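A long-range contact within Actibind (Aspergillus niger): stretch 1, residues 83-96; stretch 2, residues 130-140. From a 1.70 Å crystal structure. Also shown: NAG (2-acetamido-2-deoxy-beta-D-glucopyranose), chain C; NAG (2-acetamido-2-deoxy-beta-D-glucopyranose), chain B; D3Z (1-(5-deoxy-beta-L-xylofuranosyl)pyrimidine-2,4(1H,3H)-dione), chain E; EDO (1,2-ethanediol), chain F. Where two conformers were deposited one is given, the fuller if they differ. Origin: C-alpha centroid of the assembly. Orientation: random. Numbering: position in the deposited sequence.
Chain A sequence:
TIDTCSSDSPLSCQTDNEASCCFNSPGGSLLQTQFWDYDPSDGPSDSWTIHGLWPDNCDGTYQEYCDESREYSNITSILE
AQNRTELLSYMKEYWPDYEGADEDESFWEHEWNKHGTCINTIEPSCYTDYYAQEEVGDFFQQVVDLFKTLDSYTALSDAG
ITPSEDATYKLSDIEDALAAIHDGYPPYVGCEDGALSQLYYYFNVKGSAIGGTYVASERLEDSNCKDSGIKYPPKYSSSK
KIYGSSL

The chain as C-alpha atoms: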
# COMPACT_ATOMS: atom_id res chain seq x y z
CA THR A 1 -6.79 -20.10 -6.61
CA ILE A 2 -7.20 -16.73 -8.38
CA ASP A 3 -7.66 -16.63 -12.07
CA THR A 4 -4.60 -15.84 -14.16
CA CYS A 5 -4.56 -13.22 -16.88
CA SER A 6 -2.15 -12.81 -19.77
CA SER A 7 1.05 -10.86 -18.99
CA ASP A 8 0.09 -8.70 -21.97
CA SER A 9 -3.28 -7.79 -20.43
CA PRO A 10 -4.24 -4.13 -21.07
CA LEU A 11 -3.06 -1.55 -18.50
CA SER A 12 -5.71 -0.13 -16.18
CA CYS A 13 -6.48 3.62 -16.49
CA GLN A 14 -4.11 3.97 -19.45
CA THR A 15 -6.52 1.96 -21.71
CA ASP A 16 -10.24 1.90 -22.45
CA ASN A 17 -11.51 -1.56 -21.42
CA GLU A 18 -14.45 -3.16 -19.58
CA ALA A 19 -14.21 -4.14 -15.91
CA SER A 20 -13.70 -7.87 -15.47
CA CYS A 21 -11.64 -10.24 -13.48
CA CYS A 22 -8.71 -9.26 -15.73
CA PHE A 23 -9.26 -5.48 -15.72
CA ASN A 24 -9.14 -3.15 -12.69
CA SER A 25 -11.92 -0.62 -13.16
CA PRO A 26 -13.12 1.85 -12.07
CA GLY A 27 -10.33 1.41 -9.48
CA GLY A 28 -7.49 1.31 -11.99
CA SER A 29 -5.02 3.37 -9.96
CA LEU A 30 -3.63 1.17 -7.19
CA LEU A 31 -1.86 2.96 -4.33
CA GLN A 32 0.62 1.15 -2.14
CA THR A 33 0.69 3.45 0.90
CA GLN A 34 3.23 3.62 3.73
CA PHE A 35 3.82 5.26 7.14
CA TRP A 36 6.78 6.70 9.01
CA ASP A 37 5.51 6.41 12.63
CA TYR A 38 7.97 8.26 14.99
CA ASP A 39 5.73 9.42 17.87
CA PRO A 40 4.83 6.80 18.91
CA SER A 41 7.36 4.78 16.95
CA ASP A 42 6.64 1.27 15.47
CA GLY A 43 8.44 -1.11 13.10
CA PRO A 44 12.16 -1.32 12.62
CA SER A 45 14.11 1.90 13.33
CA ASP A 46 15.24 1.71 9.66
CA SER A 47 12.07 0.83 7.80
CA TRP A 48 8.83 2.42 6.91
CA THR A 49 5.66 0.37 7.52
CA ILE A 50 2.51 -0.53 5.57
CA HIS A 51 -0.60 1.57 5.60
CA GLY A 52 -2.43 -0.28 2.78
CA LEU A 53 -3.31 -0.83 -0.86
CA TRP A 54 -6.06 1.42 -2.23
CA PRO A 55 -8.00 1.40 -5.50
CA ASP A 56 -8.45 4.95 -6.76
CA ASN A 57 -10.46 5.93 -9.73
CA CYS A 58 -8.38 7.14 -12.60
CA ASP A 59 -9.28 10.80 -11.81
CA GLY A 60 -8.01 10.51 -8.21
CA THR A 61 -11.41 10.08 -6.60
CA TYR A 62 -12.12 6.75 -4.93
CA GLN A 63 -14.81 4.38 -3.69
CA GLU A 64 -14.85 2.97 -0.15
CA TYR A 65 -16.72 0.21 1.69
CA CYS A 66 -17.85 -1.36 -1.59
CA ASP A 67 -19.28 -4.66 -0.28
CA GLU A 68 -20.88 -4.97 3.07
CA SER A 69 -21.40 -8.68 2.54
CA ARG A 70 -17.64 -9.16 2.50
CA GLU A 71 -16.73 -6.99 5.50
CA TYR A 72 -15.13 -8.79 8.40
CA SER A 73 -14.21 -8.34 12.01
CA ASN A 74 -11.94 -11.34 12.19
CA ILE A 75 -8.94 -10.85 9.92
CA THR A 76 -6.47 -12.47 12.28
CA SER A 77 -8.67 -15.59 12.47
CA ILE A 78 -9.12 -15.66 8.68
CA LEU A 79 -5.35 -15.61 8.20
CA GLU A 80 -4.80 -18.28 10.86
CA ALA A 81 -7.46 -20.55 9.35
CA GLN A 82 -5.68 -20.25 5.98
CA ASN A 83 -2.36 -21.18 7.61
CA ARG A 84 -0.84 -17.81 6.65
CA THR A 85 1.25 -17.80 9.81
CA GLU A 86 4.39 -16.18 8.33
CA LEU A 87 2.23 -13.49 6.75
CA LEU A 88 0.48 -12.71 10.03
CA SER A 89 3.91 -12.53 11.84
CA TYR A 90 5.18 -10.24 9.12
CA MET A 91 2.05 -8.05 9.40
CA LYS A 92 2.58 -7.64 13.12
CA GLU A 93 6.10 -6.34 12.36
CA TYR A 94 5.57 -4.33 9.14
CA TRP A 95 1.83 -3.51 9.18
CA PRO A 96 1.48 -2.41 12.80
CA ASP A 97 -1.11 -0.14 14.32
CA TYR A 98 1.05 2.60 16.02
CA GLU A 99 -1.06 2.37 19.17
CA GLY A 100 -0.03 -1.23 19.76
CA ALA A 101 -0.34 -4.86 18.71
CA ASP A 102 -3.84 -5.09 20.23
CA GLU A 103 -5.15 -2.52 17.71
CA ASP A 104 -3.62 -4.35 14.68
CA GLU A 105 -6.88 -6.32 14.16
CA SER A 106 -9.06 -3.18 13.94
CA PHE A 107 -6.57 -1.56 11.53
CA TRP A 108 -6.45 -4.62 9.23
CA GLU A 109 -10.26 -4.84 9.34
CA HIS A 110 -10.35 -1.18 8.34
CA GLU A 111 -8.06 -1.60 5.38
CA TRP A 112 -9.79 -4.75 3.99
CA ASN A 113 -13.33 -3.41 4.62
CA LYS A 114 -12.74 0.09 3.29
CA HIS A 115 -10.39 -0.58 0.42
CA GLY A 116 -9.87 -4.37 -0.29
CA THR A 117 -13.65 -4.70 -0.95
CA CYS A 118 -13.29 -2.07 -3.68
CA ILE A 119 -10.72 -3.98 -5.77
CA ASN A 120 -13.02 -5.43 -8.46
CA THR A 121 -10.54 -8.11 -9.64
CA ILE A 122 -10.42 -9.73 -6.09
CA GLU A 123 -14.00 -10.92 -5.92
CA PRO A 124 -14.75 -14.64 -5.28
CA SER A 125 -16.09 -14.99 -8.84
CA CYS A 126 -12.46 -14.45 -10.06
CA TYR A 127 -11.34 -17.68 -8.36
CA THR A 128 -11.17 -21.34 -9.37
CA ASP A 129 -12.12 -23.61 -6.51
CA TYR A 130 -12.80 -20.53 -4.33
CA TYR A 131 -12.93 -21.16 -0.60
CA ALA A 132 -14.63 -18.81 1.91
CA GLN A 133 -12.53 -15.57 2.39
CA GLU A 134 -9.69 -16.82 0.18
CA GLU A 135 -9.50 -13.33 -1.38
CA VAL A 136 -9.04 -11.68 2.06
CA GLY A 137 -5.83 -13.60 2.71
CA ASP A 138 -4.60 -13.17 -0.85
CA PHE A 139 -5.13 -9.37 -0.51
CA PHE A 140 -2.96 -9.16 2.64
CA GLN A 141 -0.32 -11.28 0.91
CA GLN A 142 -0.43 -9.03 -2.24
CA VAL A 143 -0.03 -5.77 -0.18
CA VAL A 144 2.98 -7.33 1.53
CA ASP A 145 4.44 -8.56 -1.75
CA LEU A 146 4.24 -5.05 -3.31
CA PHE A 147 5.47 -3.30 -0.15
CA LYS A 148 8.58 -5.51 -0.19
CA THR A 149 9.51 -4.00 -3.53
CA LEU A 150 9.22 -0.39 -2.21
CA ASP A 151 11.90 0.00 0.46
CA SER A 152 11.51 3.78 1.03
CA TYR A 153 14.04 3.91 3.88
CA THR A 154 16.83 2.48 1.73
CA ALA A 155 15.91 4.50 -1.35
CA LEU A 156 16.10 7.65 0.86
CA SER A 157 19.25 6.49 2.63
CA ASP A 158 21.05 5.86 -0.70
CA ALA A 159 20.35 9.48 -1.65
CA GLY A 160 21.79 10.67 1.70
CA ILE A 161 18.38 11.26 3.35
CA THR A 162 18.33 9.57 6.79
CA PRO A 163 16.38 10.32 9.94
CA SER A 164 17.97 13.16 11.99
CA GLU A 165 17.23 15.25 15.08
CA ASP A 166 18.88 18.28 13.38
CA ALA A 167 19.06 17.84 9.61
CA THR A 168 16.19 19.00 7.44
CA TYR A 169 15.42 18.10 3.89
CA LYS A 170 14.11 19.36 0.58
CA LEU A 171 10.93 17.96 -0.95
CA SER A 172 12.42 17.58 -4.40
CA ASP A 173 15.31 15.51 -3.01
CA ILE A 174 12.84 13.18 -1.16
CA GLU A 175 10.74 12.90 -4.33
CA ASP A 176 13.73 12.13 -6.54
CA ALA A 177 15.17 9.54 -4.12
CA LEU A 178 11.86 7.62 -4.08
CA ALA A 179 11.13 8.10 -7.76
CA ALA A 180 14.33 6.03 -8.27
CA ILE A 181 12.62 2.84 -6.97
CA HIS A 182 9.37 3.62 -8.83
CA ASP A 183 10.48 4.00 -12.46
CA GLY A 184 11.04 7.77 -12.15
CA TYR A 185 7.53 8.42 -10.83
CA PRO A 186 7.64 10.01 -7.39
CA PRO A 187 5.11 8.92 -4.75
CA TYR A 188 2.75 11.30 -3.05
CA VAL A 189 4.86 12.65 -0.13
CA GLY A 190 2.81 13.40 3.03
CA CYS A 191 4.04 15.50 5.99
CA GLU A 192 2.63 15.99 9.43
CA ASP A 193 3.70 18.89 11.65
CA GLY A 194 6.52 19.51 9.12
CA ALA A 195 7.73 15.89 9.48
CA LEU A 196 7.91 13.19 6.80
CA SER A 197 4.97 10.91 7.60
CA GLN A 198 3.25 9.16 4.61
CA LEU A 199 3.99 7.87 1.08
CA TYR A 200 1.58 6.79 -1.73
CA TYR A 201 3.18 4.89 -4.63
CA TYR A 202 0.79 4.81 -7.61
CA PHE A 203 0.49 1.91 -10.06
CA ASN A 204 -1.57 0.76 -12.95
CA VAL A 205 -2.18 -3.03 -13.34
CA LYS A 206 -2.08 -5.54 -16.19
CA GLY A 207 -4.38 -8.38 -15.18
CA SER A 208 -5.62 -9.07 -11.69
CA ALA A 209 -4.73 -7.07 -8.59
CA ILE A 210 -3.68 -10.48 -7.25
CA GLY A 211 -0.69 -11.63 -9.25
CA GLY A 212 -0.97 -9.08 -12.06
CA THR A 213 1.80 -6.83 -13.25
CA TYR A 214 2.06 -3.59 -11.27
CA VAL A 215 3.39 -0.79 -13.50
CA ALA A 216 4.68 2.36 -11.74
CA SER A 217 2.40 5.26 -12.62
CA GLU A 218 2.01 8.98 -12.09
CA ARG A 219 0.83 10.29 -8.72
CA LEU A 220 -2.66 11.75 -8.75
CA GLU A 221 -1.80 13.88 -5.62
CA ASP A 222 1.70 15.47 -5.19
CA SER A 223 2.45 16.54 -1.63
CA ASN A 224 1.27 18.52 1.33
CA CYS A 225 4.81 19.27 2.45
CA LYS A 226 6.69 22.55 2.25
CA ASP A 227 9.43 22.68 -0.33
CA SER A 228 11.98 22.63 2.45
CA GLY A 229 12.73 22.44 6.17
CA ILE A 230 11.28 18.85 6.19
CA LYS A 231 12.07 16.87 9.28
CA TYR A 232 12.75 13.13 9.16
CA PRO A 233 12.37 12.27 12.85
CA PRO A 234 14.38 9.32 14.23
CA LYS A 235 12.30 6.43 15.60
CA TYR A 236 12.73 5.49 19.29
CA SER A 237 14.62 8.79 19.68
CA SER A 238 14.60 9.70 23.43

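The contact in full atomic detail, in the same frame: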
# COMPACT_ATOMS: atom_id res chain seq x y z
N ASN A 83 -3.75 -20.84 7.31
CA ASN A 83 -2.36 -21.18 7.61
C ASN A 83 -1.35 -20.14 7.14
O ASN A 83 -0.22 -20.49 6.77
CB ASN A 83 -2.05 -22.57 7.08
CG ASN A 83 -3.20 -23.54 7.38
OD1 ASN A 83 -3.63 -23.64 8.54
ND2 ASN A 83 -3.77 -24.14 6.31
N ARG A 84 -1.75 -18.87 7.12
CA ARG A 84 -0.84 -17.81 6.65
C ARG A 84 -0.12 -17.20 7.84
O ARG A 84 -0.19 -15.98 8.13
CB ARG A 84 -1.60 -16.75 5.87
CG ARG A 84 -2.44 -17.35 4.74
CD ARG A 84 -2.89 -16.28 3.84
NE ARG A 84 -4.00 -16.64 2.98
CZ ARG A 84 -4.02 -16.53 1.65
NH1 ARG A 84 -2.95 -16.12 1.00
NH2 ARG A 84 -5.12 -16.85 0.99
N THR A 85 0.57 -18.09 8.54
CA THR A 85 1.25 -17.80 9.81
C THR A 85 2.47 -16.88 9.63
O THR A 85 2.70 -15.98 10.46
CB THR A 85 1.60 -19.11 10.59
OG1 THR A 85 2.40 -19.96 9.76
CG2 THR A 85 0.33 -19.84 11.03
N GLU A 86 3.26 -17.07 8.57
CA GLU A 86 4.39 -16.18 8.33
C GLU A 86 3.92 -14.79 7.91
O GLU A 86 4.53 -13.78 8.28
CB GLU A 86 5.37 -16.73 7.28
CG GLU A 86 6.10 -17.98 7.73
CD GLU A 86 7.33 -17.73 8.58
OE1 GLU A 86 7.37 -16.81 9.44
OE2 GLU A 86 8.28 -18.55 8.39
N LEU A 87 2.83 -14.74 7.13
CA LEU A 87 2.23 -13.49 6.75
C LEU A 87 1.71 -12.70 7.95
O LEU A 87 1.98 -11.51 8.05
CB LEU A 87 1.07 -13.70 5.76
CG LEU A 87 0.18 -12.52 5.35
CD1 LEU A 87 1.01 -11.47 4.55
CD2 LEU A 87 -0.94 -13.03 4.51
N LEU A 88 0.98 -13.38 8.86
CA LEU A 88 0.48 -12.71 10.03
C LEU A 88 1.64 -12.16 10.92
O LEU A 88 1.55 -11.04 11.37
CB LEU A 88 -0.48 -13.60 10.82
CG LEU A 88 -1.20 -13.12 12.07
CD1 LEU A 88 -2.08 -11.87 11.90
CD2 LEU A 88 -2.08 -14.33 12.60
N SER A 89 2.70 -12.94 11.10
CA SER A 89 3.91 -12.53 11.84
C SER A 89 4.55 -11.29 11.20
O SER A 89 4.88 -10.29 11.88
CB SER A 89 4.94 -13.66 11.83
OG SER A 89 4.53 -14.76 12.61
N TYR A 90 4.69 -11.35 9.88
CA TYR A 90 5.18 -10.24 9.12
C TYR A 90 4.25 -8.99 9.26
O TYR A 90 4.74 -7.86 9.39
CB TYR A 90 5.40 -10.63 7.65
CG TYR A 90 6.00 -9.53 6.79
CD1 TYR A 90 7.35 -9.54 6.47
CD2 TYR A 90 5.21 -8.51 6.24
CE1 TYR A 90 7.92 -8.53 5.69
CE2 TYR A 90 5.77 -7.47 5.48
CZ TYR A 90 7.12 -7.51 5.21
OH TYR A 90 7.69 -6.55 4.44
N MET A 91 2.93 -9.17 9.20
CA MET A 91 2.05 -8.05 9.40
C MET A 91 2.15 -7.38 10.77
O MET A 91 2.01 -6.12 10.89
CB MET A 91 0.61 -8.44 9.09
CG MET A 91 0.37 -8.77 7.62
SD MET A 91 -1.23 -9.53 7.35
CE MET A 91 -2.38 -8.47 8.29
N LYS A 92 2.33 -8.18 11.81
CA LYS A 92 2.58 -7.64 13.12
C LYS A 92 3.82 -6.73 13.18
O LYS A 92 3.81 -5.70 13.87
CB LYS A 92 2.74 -8.78 14.12
CG LYS A 92 1.44 -9.46 14.44
CD LYS A 92 1.68 -10.68 15.33
CE LYS A 92 0.41 -11.50 15.64
NZ LYS A 92 0.65 -12.96 15.99
N GLU A 93 4.85 -7.08 12.41
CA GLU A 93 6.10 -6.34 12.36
C GLU A 93 6.05 -5.09 11.43
O GLU A 93 6.42 -3.99 11.85
CB GLU A 93 7.24 -7.29 11.93
CG GLU A 93 8.55 -6.59 11.69
CD GLU A 93 9.12 -5.83 12.90
OE1 GLU A 93 8.64 -6.01 14.01
OE2 GLU A 93 10.01 -5.03 12.70
N TYR A 94 5.49 -5.29 10.23
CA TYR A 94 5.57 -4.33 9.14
C TYR A 94 4.24 -3.67 8.78
O TYR A 94 4.27 -2.71 8.05
CB TYR A 94 6.26 -4.92 7.90
CG TYR A 94 7.75 -5.22 8.04
CD1 TYR A 94 8.70 -4.23 7.88
CD2 TYR A 94 8.21 -6.52 8.24
CE1 TYR A 94 10.05 -4.52 7.99
CE2 TYR A 94 9.55 -6.79 8.40
CZ TYR A 94 10.46 -5.79 8.25
OH TYR A 94 11.81 -6.05 8.40
N TRP A 95 3.13 -4.14 9.34
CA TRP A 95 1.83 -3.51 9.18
C TRP A 95 1.21 -3.22 10.57
O TRP A 95 -0.00 -3.38 10.82
CB TRP A 95 0.95 -4.40 8.34
CG TRP A 95 -0.18 -3.73 7.70
CD1 TRP A 95 -0.80 -2.57 8.08
CD2 TRP A 95 -0.89 -4.20 6.55
NE1 TRP A 95 -1.82 -2.27 7.24
CE2 TRP A 95 -1.92 -3.26 6.29
CE3 TRP A 95 -0.76 -5.34 5.71
CZ2 TRP A 95 -2.80 -3.39 5.19
CZ3 TRP A 95 -1.63 -5.46 4.60
CH2 TRP A 95 -2.66 -4.52 4.41
N PRO A 96 2.02 -2.67 11.49
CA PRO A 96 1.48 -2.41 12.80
C PRO A 96 0.50 -1.20 12.87
O PRO A 96 0.57 -0.25 12.04
CB PRO A 96 2.73 -2.12 13.62
CG PRO A 96 3.64 -1.37 12.67
CD PRO A 96 3.38 -2.14 11.36
N TYR A 130 -12.76 -21.56 -5.38
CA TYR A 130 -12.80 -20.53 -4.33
C TYR A 130 -13.14 -21.20 -3.02
O TYR A 130 -14.03 -22.04 -2.98
CB TYR A 130 -13.89 -19.51 -4.62
CG TYR A 130 -14.05 -18.47 -3.51
CD1 TYR A 130 -13.12 -17.44 -3.36
CD2 TYR A 130 -15.16 -18.49 -2.64
CE1 TYR A 130 -13.27 -16.46 -2.36
CE2 TYR A 130 -15.33 -17.52 -1.65
CZ TYR A 130 -14.37 -16.51 -1.51
OH TYR A 130 -14.54 -15.59 -0.49
N TYR A 131 -12.45 -20.83 -1.95
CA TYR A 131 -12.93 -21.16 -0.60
C TYR A 131 -13.23 -19.88 0.21
O TYR A 131 -12.63 -18.86 -0.02
CB TYR A 131 -11.94 -22.07 0.14
CG TYR A 131 -10.62 -21.44 0.48
CD1 TYR A 131 -10.49 -20.59 1.60
CD2 TYR A 131 -9.49 -21.68 -0.29
CE1 TYR A 131 -9.27 -19.99 1.90
CE2 TYR A 131 -8.31 -21.10 0.01
CZ TYR A 131 -8.20 -20.24 1.08
OH TYR A 131 -7.01 -19.68 1.38
N ALA A 132 -14.19 -19.96 1.11
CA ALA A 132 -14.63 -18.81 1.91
C ALA A 132 -13.45 -17.90 2.40
O ALA A 132 -12.52 -18.37 3.11
CB ALA A 132 -15.46 -19.28 3.11
N GLN A 133 -13.50 -16.63 2.00
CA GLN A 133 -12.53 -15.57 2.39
C GLN A 133 -11.11 -15.77 1.86
O GLN A 133 -10.13 -15.13 2.38
CB GLN A 133 -12.49 -15.37 3.91
CG GLN A 133 -13.76 -14.79 4.56
CD GLN A 133 -14.89 -15.79 4.80
OE1 GLN A 133 -14.66 -16.88 5.30
NE2 GLN A 133 -16.08 -15.44 4.39
N GLU A 134 -10.99 -16.60 0.80
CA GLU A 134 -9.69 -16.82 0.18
C GLU A 134 -9.11 -15.48 -0.27
O GLU A 134 -7.90 -15.25 -0.11
CB GLU A 134 -9.72 -17.75 -1.05
CG GLU A 134 -8.38 -17.99 -1.65
CD GLU A 134 -8.41 -19.06 -2.76
OE1 GLU A 134 -9.53 -19.55 -3.10
OE2 GLU A 134 -7.30 -19.33 -3.27
N GLU A 135 -9.96 -14.63 -0.85
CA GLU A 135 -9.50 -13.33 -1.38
C GLU A 135 -9.01 -12.32 -0.32
O GLU A 135 -8.22 -11.42 -0.65
CB GLU A 135 -10.54 -12.71 -2.31
CG GLU A 135 -11.70 -11.85 -1.71
CD GLU A 135 -12.72 -12.61 -0.91
OE1 GLU A 135 -12.49 -13.84 -0.66
OE2 GLU A 135 -13.78 -12.01 -0.57
N VAL A 136 -9.48 -12.48 0.92
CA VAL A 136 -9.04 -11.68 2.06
C VAL A 136 -7.57 -11.98 2.33
O VAL A 136 -6.77 -11.09 2.37
CB VAL A 136 -9.95 -11.89 3.28
CG1 VAL A 136 -9.46 -11.05 4.52
CG2 VAL A 136 -11.32 -11.49 2.92
N GLY A 137 -7.22 -13.25 2.48
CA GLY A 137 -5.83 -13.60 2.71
C GLY A 137 -4.91 -13.25 1.55
O GLY A 137 -3.76 -12.81 1.78
N ASP A 138 -5.38 -13.48 0.32
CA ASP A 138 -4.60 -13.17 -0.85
C ASP A 138 -4.28 -11.65 -0.93
O ASP A 138 -3.19 -11.26 -1.40
CB ASP A 138 -5.30 -13.58 -2.14
CG ASP A 138 -5.24 -15.10 -2.41
OD1 ASP A 138 -4.53 -15.87 -1.72
OD2 ASP A 138 -5.92 -15.44 -3.39
N PHE A 139 -5.26 -10.83 -0.55
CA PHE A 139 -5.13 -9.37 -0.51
C PHE A 139 -3.98 -8.97 0.44
O PHE A 139 -3.01 -8.33 0.01
CB PHE A 139 -6.46 -8.70 -0.15
CG PHE A 139 -6.31 -7.24 0.32
CD1 PHE A 139 -6.29 -6.19 -0.59
CD2 PHE A 139 -6.13 -6.95 1.65
CE1 PHE A 139 -6.14 -4.89 -0.15
CE2 PHE A 139 -6.01 -5.64 2.10
CZ PHE A 139 -6.01 -4.61 1.17
N PHE A 140 -4.00 -9.46 1.66
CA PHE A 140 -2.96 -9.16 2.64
C PHE A 140 -1.61 -9.60 2.16
O PHE A 140 -0.69 -8.80 2.14
CB PHE A 140 -3.32 -9.73 3.99
CG PHE A 140 -4.36 -8.91 4.67
CD1 PHE A 140 -4.01 -7.71 5.28
CD2 PHE A 140 -5.70 -9.26 4.64
CE1 PHE A 140 -4.93 -6.88 5.84
CE2 PHE A 140 -6.63 -8.43 5.22
CZ PHE A 140 -6.24 -7.23 5.84
C1 NAG C . -4.90 -25.01 6.59
C2 NAG C . -5.69 -25.31 5.31
C3 NAG C . -6.87 -26.25 5.58
C4 NAG C . -6.49 -27.43 6.49
C5 NAG C . -5.60 -26.98 7.66
C6 NAG C . -5.04 -28.17 8.44
C7 NAG C . -5.41 -23.57 3.62
C8 NAG C . -6.07 -22.51 2.79
N2 NAG C . -6.09 -24.08 4.64
O3 NAG C . -7.35 -26.71 4.33
O4 NAG C . -7.63 -28.06 7.03
O5 NAG C . -4.51 -26.26 7.14
O6 NAG C . -4.09 -28.83 7.63
O7 NAG C . -4.27 -23.90 3.36
C1 NAG B . -19.17 -16.82 8.10
C2 NAG B . -19.96 -17.09 6.83
C3 NAG B . -21.35 -17.65 7.15
C4 NAG B . -21.24 -18.83 8.11
C5 NAG B . -20.45 -18.33 9.31
C6 NAG B . -20.32 -19.36 10.43
C7 NAG B . -19.40 -15.67 4.94
C8 NAG B . -19.73 -14.41 4.23
N2 NAG B . -20.06 -15.86 6.09
O3 NAG B . -22.02 -18.03 5.95
O4 NAG B . -22.53 -19.29 8.50
O5 NAG B . -19.16 -18.02 8.84
O6 NAG B . -19.58 -20.43 9.90
O7 NAG B . -18.58 -16.47 4.45
N1 D3Z E . -3.65 4.55 11.82
C2 D3Z E . -3.67 3.32 12.50
N3 D3Z E . -2.54 2.63 12.64
C4 D3Z E . -1.38 3.08 12.15
C5 D3Z E . -1.36 4.28 11.49
C6 D3Z E . -2.52 5.02 11.33
O2 D3Z E . -4.72 2.84 12.97
O4 D3Z E . -0.30 2.45 12.29
C1' D3Z E . -4.86 5.31 11.64
C2' D3Z E . -5.99 4.30 11.70
O2' D3Z E . -6.77 4.50 12.89
C3' D3Z E . -6.76 4.45 10.40
C4' D3Z E . -6.08 5.57 9.62
O3' D3Z E . -6.69 3.25 9.64
O4' D3Z E . -4.88 5.92 10.34
C5' D3Z E . -5.80 5.10 8.19
C1 EDO F . 6.31 -3.18 17.03
O1 EDO F . 6.19 -1.75 16.90
C2 EDO F . 5.79 -3.83 15.75
O2 EDO F . 6.33 -3.22 14.57

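The two stretches meet through a pair of helices, residues 85-94 in the first and 134-140 in the second, the latter continuing further along the chain. Their axes approach to 11.1 Å, and their N-to-C directions diverge by 51°. The backbones are nearest at two places, Arg 84 with Gly 137 (CA to CA 7.6 Å) and Leu 87 with Phe 140 (CA to CA 7.9 Å), so one helical turn in each stretch carries the contact from a polar end to an apolar one. The contact buries 386 Å², summed over both sides.

The polar end is built on Arg 84, the N-cap residue of the first helix. Its extended side chain reaches across to Asp 138 in a salt bridge in which both terminal nitrogens donate to the same carboxylate oxygen: Arg 84 NH2 lies 2.9 Å and Arg 84 NH1 3.2 Å from Asp 138 OD1. The CA-to-CB bond of Asp 138 points away from the first stretch, yet the carboxylate end comes nearer and meets the guanidinium.

The guanidinium lies against the backbone at Gly 137, which covers one of its faces together with Asp 138 N; Arg 84 CZ is 3.4 Å from Gly 137 C. The absence of a side chain makes this approach possible, since an ideal CB on Gly 137 would fall 2.3 Å from Arg 84 NE, a clash. Arg 84 NH2 also comes within 3.4 Å of Tyr 131 OH. The same tyrosine oxygen is 3.3 Å from C8 of the NAG in chain C, the sugar linked covalently to Asn 83 ND2, so the glycan rooted in the first stretch reaches back to the second.

The apolar end centres on Phe 140, which points toward the first stretch and meets Leu 87, Met 91 and Trp 95. Leu 87 and Met 91 are one helical turn apart and therefore project from the same side of their helix. Leu 87 CD2 packs 4.1 Å from Phe 140 CB, while Met 91 CE touches Phe 140 CD1 at 3.5 Å.

Trp 95, just beyond the helix, completes this cluster. Its six-membered ring forms an oblique aromatic pair with Phe 140, centroids 5.1 Å apart and planes at 47°, with Trp 95 CZ3 3.3 Å from Phe 140 CD1. At the edge of the indole, Trp 95 CH2 lies 4.2 Å from Phe 139 CE2.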